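Local atomic coordinates of xyloglucan-specific endo-beta-1,4-glucanase (Uncultured bacterium, PDB entry 4W88), a protein that hydrolyses internal beta-1,4-glucan linkages of the plant cell-wall polysaccharide xyloglucan, as a family GH5 endo-glucanase. Residues I261-G273 against Y290-W304. The protein carries 1 engineered substitution. Numbering follows the deposited sequence.
Sequences IDKGIPVVITETG and YVGTLDQDGVKCFIW
E271 and W304 run side by side in the same direction at the C-terminal ends of two neighbouring strands. E271 OE1 lies over one face of the indole, offset toward its rim, with E271 CD 3.7 Å from W304 CE3 and the carboxylate and ring planes 29° apart. Both oxygens have partners: R59 forms a salt bridge with OE2, Y225 OH hydrogen-bonds OE1, and a bound Tris molecule also hydrogen-bonds OE2. Cutting this side chain back to an alanine is likely to leave R59 without its acidic mate, Y225 OH without its acceptor and that part of the W304 face uncovered. Beside it, T272 faces the helix. With OG1 anti to the backbone N (chi1 -170°), the hydroxyl can bond to T224 O, and methyl CG2 wedges between I303 CD1 at 3.6 Å and Y290 CE2 at 3.7 Å. The Y290 hydroxyl, itself bonded to T224 OG1, also touches I269, its OH 3.5 Å from I269 CG2. The other branch of I269 reaches back to L294, CG1 to CD1 4.1 Å, and on to V299. On the opposite face of the sheet V268 CG1 meets F302 CE1 at 3.7 Å, and I269 O lies at the edge of that ring. Backbone bonds zip the strands in parallel: F302 N to I269 O is 2.8 Å, and W304 N to T272 O is nearly straight at 169°. Near the start, a water bridges V267 O and K300 N. Strand 267-272, helix 280-295 and strand 300-305 form a beta-alpha-beta unit of the (beta/alpha)8 TIM barrel, and E271 sits beside the bound sugar where GH5 enzymes carry their nucleophile, consistent with that role.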
loop_
_atom_site.group_PDB
_atom_site.type_symbol
_atom_site.label_atom_id
_atom_site.label_comp_id
_atom_site.label_asym_id
_atom_site.label_seq_id
_atom_site.Cartn_x
_atom_site.Cartn_y
_atom_site.Cartn_z
ATOM N N ILE A 261 5.406 16.722 -4.488
ATOM C CA ILE A 261 6.786 16.761 -3.992
ATOM C C ILE A 261 7.246 18.198 -3.953
ATOM O O ILE A 261 7.890 18.632 -2.977
ATOM C CB ILE A 261 7.725 15.921 -4.868
ATOM C CG1 ILE A 261 7.337 14.442 -4.789
ATOM C CG2 ILE A 261 9.184 16.144 -4.492
ATOM C CD1 ILE A 261 7.950 13.590 -5.871
ATOM N N ASP A 262 6.969 18.949 -5.013
ATOM C CA ASP A 262 7.487 20.350 -5.077
ATOM C C ASP A 262 6.684 21.363 -4.231
ATOM O O ASP A 262 7.040 22.494 -4.082
ATOM C CB ASP A 262 7.604 20.803 -6.507
ATOM C CG ASP A 262 8.688 20.051 -7.307
ATOM O OD1 ASP A 262 9.594 19.335 -6.749
ATOM O OD2 ASP A 262 8.625 20.185 -8.534
ATOM N N LYS A 263 5.600 20.867 -3.663
ATOM C CA LYS A 263 4.917 21.583 -2.662
ATOM C C LYS A 263 5.280 21.121 -1.268
ATOM O O LYS A 263 4.671 21.575 -0.285
ATOM C CB LYS A 263 3.412 21.415 -2.847
ATOM C CG LYS A 263 2.816 21.927 -4.150
ATOM C CD LYS A 263 1.299 21.900 -3.918
ATOM C CE LYS A 263 0.469 22.282 -5.116
ATOM N NZ LYS A 263 0.787 23.664 -5.558
ATOM N N GLY A 264 6.263 20.255 -1.140
ATOM C CA GLY A 264 6.710 19.795 0.188
ATOM C C GLY A 264 5.821 18.790 0.909
ATOM O O GLY A 264 5.862 18.682 2.117
ATOM N N ILE A 265 5.011 18.074 0.139
ATOM C CA ILE A 265 4.081 17.091 0.683
ATOM C C ILE A 265 4.729 15.689 0.534
ATOM O O ILE A 265 5.129 15.299 -0.592
ATOM C CB ILE A 265 2.713 17.107 -0.063
ATOM C CG1 ILE A 265 2.020 18.486 -0.179
ATOM C CG2 ILE A 265 1.785 16.076 0.599
ATOM C CD1 ILE A 265 1.890 19.181 1.123
ATOM N N PRO A 266 4.885 14.941 1.657
ATOM C CA PRO A 266 5.452 13.620 1.561
ATOM C C PRO A 266 4.611 12.687 0.673
ATOM O O PRO A 266 3.391 12.651 0.798
ATOM C CB PRO A 266 5.459 13.130 3.033
ATOM C CG PRO A 266 5.622 14.359 3.817
ATOM C CD PRO A 266 4.758 15.349 3.063
ATOM N N VAL A 267 5.309 11.951 -0.199
ATOM C CA VAL A 267 4.721 10.956 -1.054
ATOM C C VAL A 267 5.393 9.613 -0.856
ATOM O O VAL A 267 6.631 9.529 -0.733
ATOM C CB VAL A 267 4.842 11.348 -2.549
ATOM C CG1 VAL A 267 4.269 10.275 -3.450
ATOM C CG2 VAL A 267 4.063 12.594 -2.728
ATOM N N VAL A 268 4.560 8.580 -0.803
ATOM C CA VAL A 268 4.999 7.191 -0.653
ATOM C C VAL A 268 4.296 6.344 -1.739
ATOM O O VAL A 268 3.072 6.388 -1.899
ATOM C CB VAL A 268 4.671 6.562 0.756
ATOM C CG1 VAL A 268 5.379 5.191 0.800
ATOM C CG2 VAL A 268 5.166 7.398 1.864
ATOM N N ILE A 269 5.070 5.597 -2.524
ATOM C CA ILE A 269 4.513 4.621 -3.473
ATOM C C ILE A 269 4.268 3.284 -2.739
ATOM O O ILE A 269 5.201 2.499 -2.579
ATOM C CB ILE A 269 5.377 4.440 -4.724
ATOM C CG1 ILE A 269 5.699 5.806 -5.377
ATOM C CG2 ILE A 269 4.709 3.479 -5.628
ATOM C CD1 ILE A 269 4.507 6.620 -5.826
ATOM N N THR A 270 3.021 3.022 -2.321
ATOM C CA THR A 270 2.778 1.912 -1.467
ATOM C C THR A 270 2.610 0.597 -2.189
ATOM O O THR A 270 2.592 -0.464 -1.535
ATOM C CB THR A 270 1.647 2.182 -0.438
ATOM O OG1 THR A 270 0.411 2.479 -1.119
ATOM C CG2 THR A 270 2.046 3.340 0.479
ATOM N N GLU A 271 2.499 0.647 -3.525
ATOM C CA GLU A 271 2.594 -0.575 -4.356
ATOM C C GLU A 271 3.161 -0.210 -5.730
ATOM O O GLU A 271 2.812 0.806 -6.332
ATOM C CB GLU A 271 1.240 -1.248 -4.602
ATOM C CG GLU A 271 0.554 -1.920 -3.431
ATOM C CD GLU A 271 -0.768 -2.508 -3.802
ATOM O OE1 GLU A 271 -0.938 -2.900 -5.010
ATOM O OE2 GLU A 271 -1.625 -2.690 -2.904
ATOM N N THR A 272 4.073 -1.071 -6.169
ATOM C CA THR A 272 4.549 -1.150 -7.533
ATOM C C THR A 272 5.217 -2.523 -7.695
ATOM O O THR A 272 5.294 -3.332 -6.754
ATOM C CB THR A 272 5.513 0.004 -7.861
ATOM O OG1 THR A 272 5.785 0.031 -9.303
ATOM C CG2 THR A 272 6.788 -0.113 -7.057
ATOM N N GLY A 273 5.676 -2.809 -8.911
ATOM C CA GLY A 273 6.294 -4.100 -9.221
ATOM C C GLY A 273 6.032 -4.461 -10.680
ATOM O O GLY A 273 5.317 -3.739 -11.380
ATOM N N TYR A 290 12.770 3.014 -13.101
ATOM C CA TYR A 290 11.593 3.339 -12.271
ATOM C C TYR A 290 12.021 3.786 -10.852
ATOM O O TYR A 290 11.722 4.909 -10.410
ATOM C CB TYR A 290 10.664 2.150 -12.228
ATOM C CG TYR A 290 9.497 2.448 -11.335
ATOM C CD1 TYR A 290 8.366 3.065 -11.798
ATOM C CD2 TYR A 290 9.572 2.117 -10.009
ATOM C CE1 TYR A 290 7.324 3.420 -10.932
ATOM C CE2 TYR A 290 8.580 2.413 -9.147
ATOM C CZ TYR A 290 7.442 3.073 -9.535
ATOM O OH TYR A 290 6.449 3.364 -8.617
ATOM N N VAL A 291 12.754 2.932 -10.145
ATOM C CA VAL A 291 13.225 3.299 -8.804
ATOM C C VAL A 291 14.210 4.445 -8.867
ATOM O O VAL A 291 14.180 5.355 -8.010
ATOM C CB VAL A 291 13.712 2.088 -8.009
ATOM C CG1 VAL A 291 14.098 2.500 -6.583
ATOM C CG2 VAL A 291 12.616 0.996 -7.981
ATOM N N GLY A 292 15.064 4.433 -9.887
ATOM C CA GLY A 292 15.944 5.588 -10.139
ATOM C C GLY A 292 15.233 6.954 -10.257
ATOM O O GLY A 292 15.744 8.004 -9.748
ATOM N N THR A 293 14.046 6.935 -10.846
ATOM C CA THR A 293 13.242 8.112 -10.972
ATOM C C THR A 293 12.774 8.570 -9.565
ATOM O O THR A 293 12.884 9.752 -9.224
ATOM C CB THR A 293 12.032 7.896 -11.906
ATOM O OG1 THR A 293 12.487 7.660 -13.245
ATOM C CG2 THR A 293 11.103 9.156 -11.911
ATOM N N LEU A 294 12.286 7.630 -8.743
ATOM C CA LEU A 294 11.855 7.929 -7.358
ATOM C C LEU A 294 12.987 8.460 -6.502
ATOM O O LEU A 294 12.807 9.428 -5.712
ATOM C CB LEU A 294 11.262 6.687 -6.706
ATOM C CG LEU A 294 9.971 6.179 -7.329
ATOM C CD1 LEU A 294 9.496 4.976 -6.526
ATOM C CD2 LEU A 294 8.871 7.208 -7.552
ATOM N N ASP A 295 14.160 7.860 -6.695
ATOM C CA ASP A 295 15.345 8.221 -5.891
ATOM C C ASP A 295 15.794 9.660 -6.096
ATOM O O ASP A 295 16.469 10.244 -5.247
ATOM C CB ASP A 295 16.498 7.274 -6.163
ATOM C CG ASP A 295 16.241 5.880 -5.613
ATOM O OD1 ASP A 295 15.368 5.728 -4.700
ATOM O OD2 ASP A 295 16.966 4.938 -6.052
ATOM N N GLN A 296 15.424 10.261 -7.201
ATOM C CA GLN A 296 15.835 11.656 -7.432
ATOM C C GLN A 296 15.346 12.561 -6.333
ATOM O O GLN A 296 15.962 13.596 -6.078
ATOM C CB GLN A 296 15.217 12.180 -8.710
ATOM C CG GLN A 296 15.581 11.408 -9.954
ATOM C CD GLN A 296 14.806 11.948 -11.134
ATOM O OE1 GLN A 296 13.551 11.776 -11.284
ATOM N NE2 GLN A 296 15.511 12.685 -11.930
ATOM N N ASP A 297 14.174 12.259 -5.773
ATOM C CA ASP A 297 13.614 13.078 -4.704
ATOM C C ASP A 297 13.471 12.304 -3.378
ATOM O O ASP A 297 12.751 12.728 -2.470
ATOM C CB ASP A 297 12.276 13.700 -5.136
ATOM C CG ASP A 297 12.437 14.615 -6.315
ATOM O OD1 ASP A 297 12.902 15.758 -6.058
ATOM O OD2 ASP A 297 12.207 14.179 -7.492
ATOM N N GLY A 298 14.165 11.184 -3.268
ATOM C CA GLY A 298 14.120 10.337 -2.073
ATOM C C GLY A 298 12.739 9.766 -1.755
ATOM O O GLY A 298 12.396 9.524 -0.556
ATOM N N VAL A 299 11.957 9.532 -2.806
ATOM C CA VAL A 299 10.629 8.922 -2.620
ATOM C C VAL A 299 10.809 7.421 -2.498
ATOM O O VAL A 299 11.550 6.800 -3.277
ATOM C CB VAL A 299 9.694 9.293 -3.798
ATOM C CG1 VAL A 299 8.352 8.579 -3.704
ATOM C CG2 VAL A 299 9.503 10.801 -3.844
ATOM N N LYS A 300 10.137 6.844 -1.515
ATOM C CA LYS A 300 10.236 5.421 -1.221
ATOM C C LYS A 300 9.074 4.642 -1.848
ATOM O O LYS A 300 7.963 5.210 -2.047
ATOM C CB LYS A 300 10.280 5.210 0.286
ATOM C CG LYS A 300 11.340 6.060 0.998
ATOM C CD LYS A 300 12.759 5.692 0.518
ATOM C CE LYS A 300 13.784 6.576 1.199
ATOM N NZ LYS A 300 15.075 6.176 0.641
ATOM N N CYS A 301 9.336 3.373 -2.142
ATOM C CA CYS A 301 8.309 2.509 -2.665
ATOM C C CYS A 301 8.307 1.190 -1.914
ATOM O O CYS A 301 9.312 0.777 -1.284
ATOM C CB CYS A 301 8.496 2.265 -4.187
ATOM S SG CYS A 301 9.958 1.409 -4.703
ATOM N N PHE A 302 7.154 0.523 -2.039
ATOM C CA PHE A 302 6.919 -0.796 -1.496
ATOM C C PHE A 302 6.504 -1.740 -2.617
ATOM O O PHE A 302 5.516 -1.487 -3.323
ATOM C CB PHE A 302 5.797 -0.750 -0.437
ATOM C CG PHE A 302 6.139 -0.065 0.852
ATOM C CD1 PHE A 302 6.378 1.319 0.897
ATOM C CD2 PHE A 302 6.241 -0.781 2.036
ATOM C CE1 PHE A 302 6.711 1.948 2.090
ATOM C CE2 PHE A 302 6.580 -0.135 3.219
ATOM C CZ PHE A 302 6.847 1.199 3.253
ATOM N N ILE A 303 7.215 -2.848 -2.762
ATOM C CA ILE A 303 6.995 -3.769 -3.890
ATOM C C ILE A 303 5.890 -4.760 -3.530
ATOM O O ILE A 303 5.874 -5.321 -2.429
ATOM C CB ILE A 303 8.333 -4.511 -4.238
ATOM C CG1 ILE A 303 9.465 -3.534 -4.446
ATOM C CG2 ILE A 303 8.112 -5.432 -5.428
ATOM C CD1 ILE A 303 9.125 -2.387 -5.447
ATOM N N TRP A 304 4.934 -4.953 -4.446
ATOM C CA TRP A 304 3.889 -5.927 -4.258
ATOM C C TRP A 304 4.395 -7.393 -4.434
ATOM O O TRP A 304 4.986 -7.734 -5.480
ATOM C CB TRP A 304 2.756 -5.672 -5.246
ATOM C CG TRP A 304 1.627 -6.634 -4.981
ATOM C CD1 TRP A 304 1.195 -7.675 -5.772
ATOM C CD2 TRP A 304 0.730 -6.569 -3.851
ATOM N NE1 TRP A 304 0.137 -8.310 -5.159
ATOM C CE2 TRP A 304 -0.195 -7.629 -3.999
ATOM C CE3 TRP A 304 0.644 -5.733 -2.747
ATOM C CZ2 TRP A 304 -1.190 -7.889 -3.039
ATOM C CZ3 TRP A 304 -0.333 -5.953 -1.850
ATOM C CH2 TRP A 304 -1.235 -7.006 -1.981
HETATM O O HOH W 1 8.606 8.233 0.470
#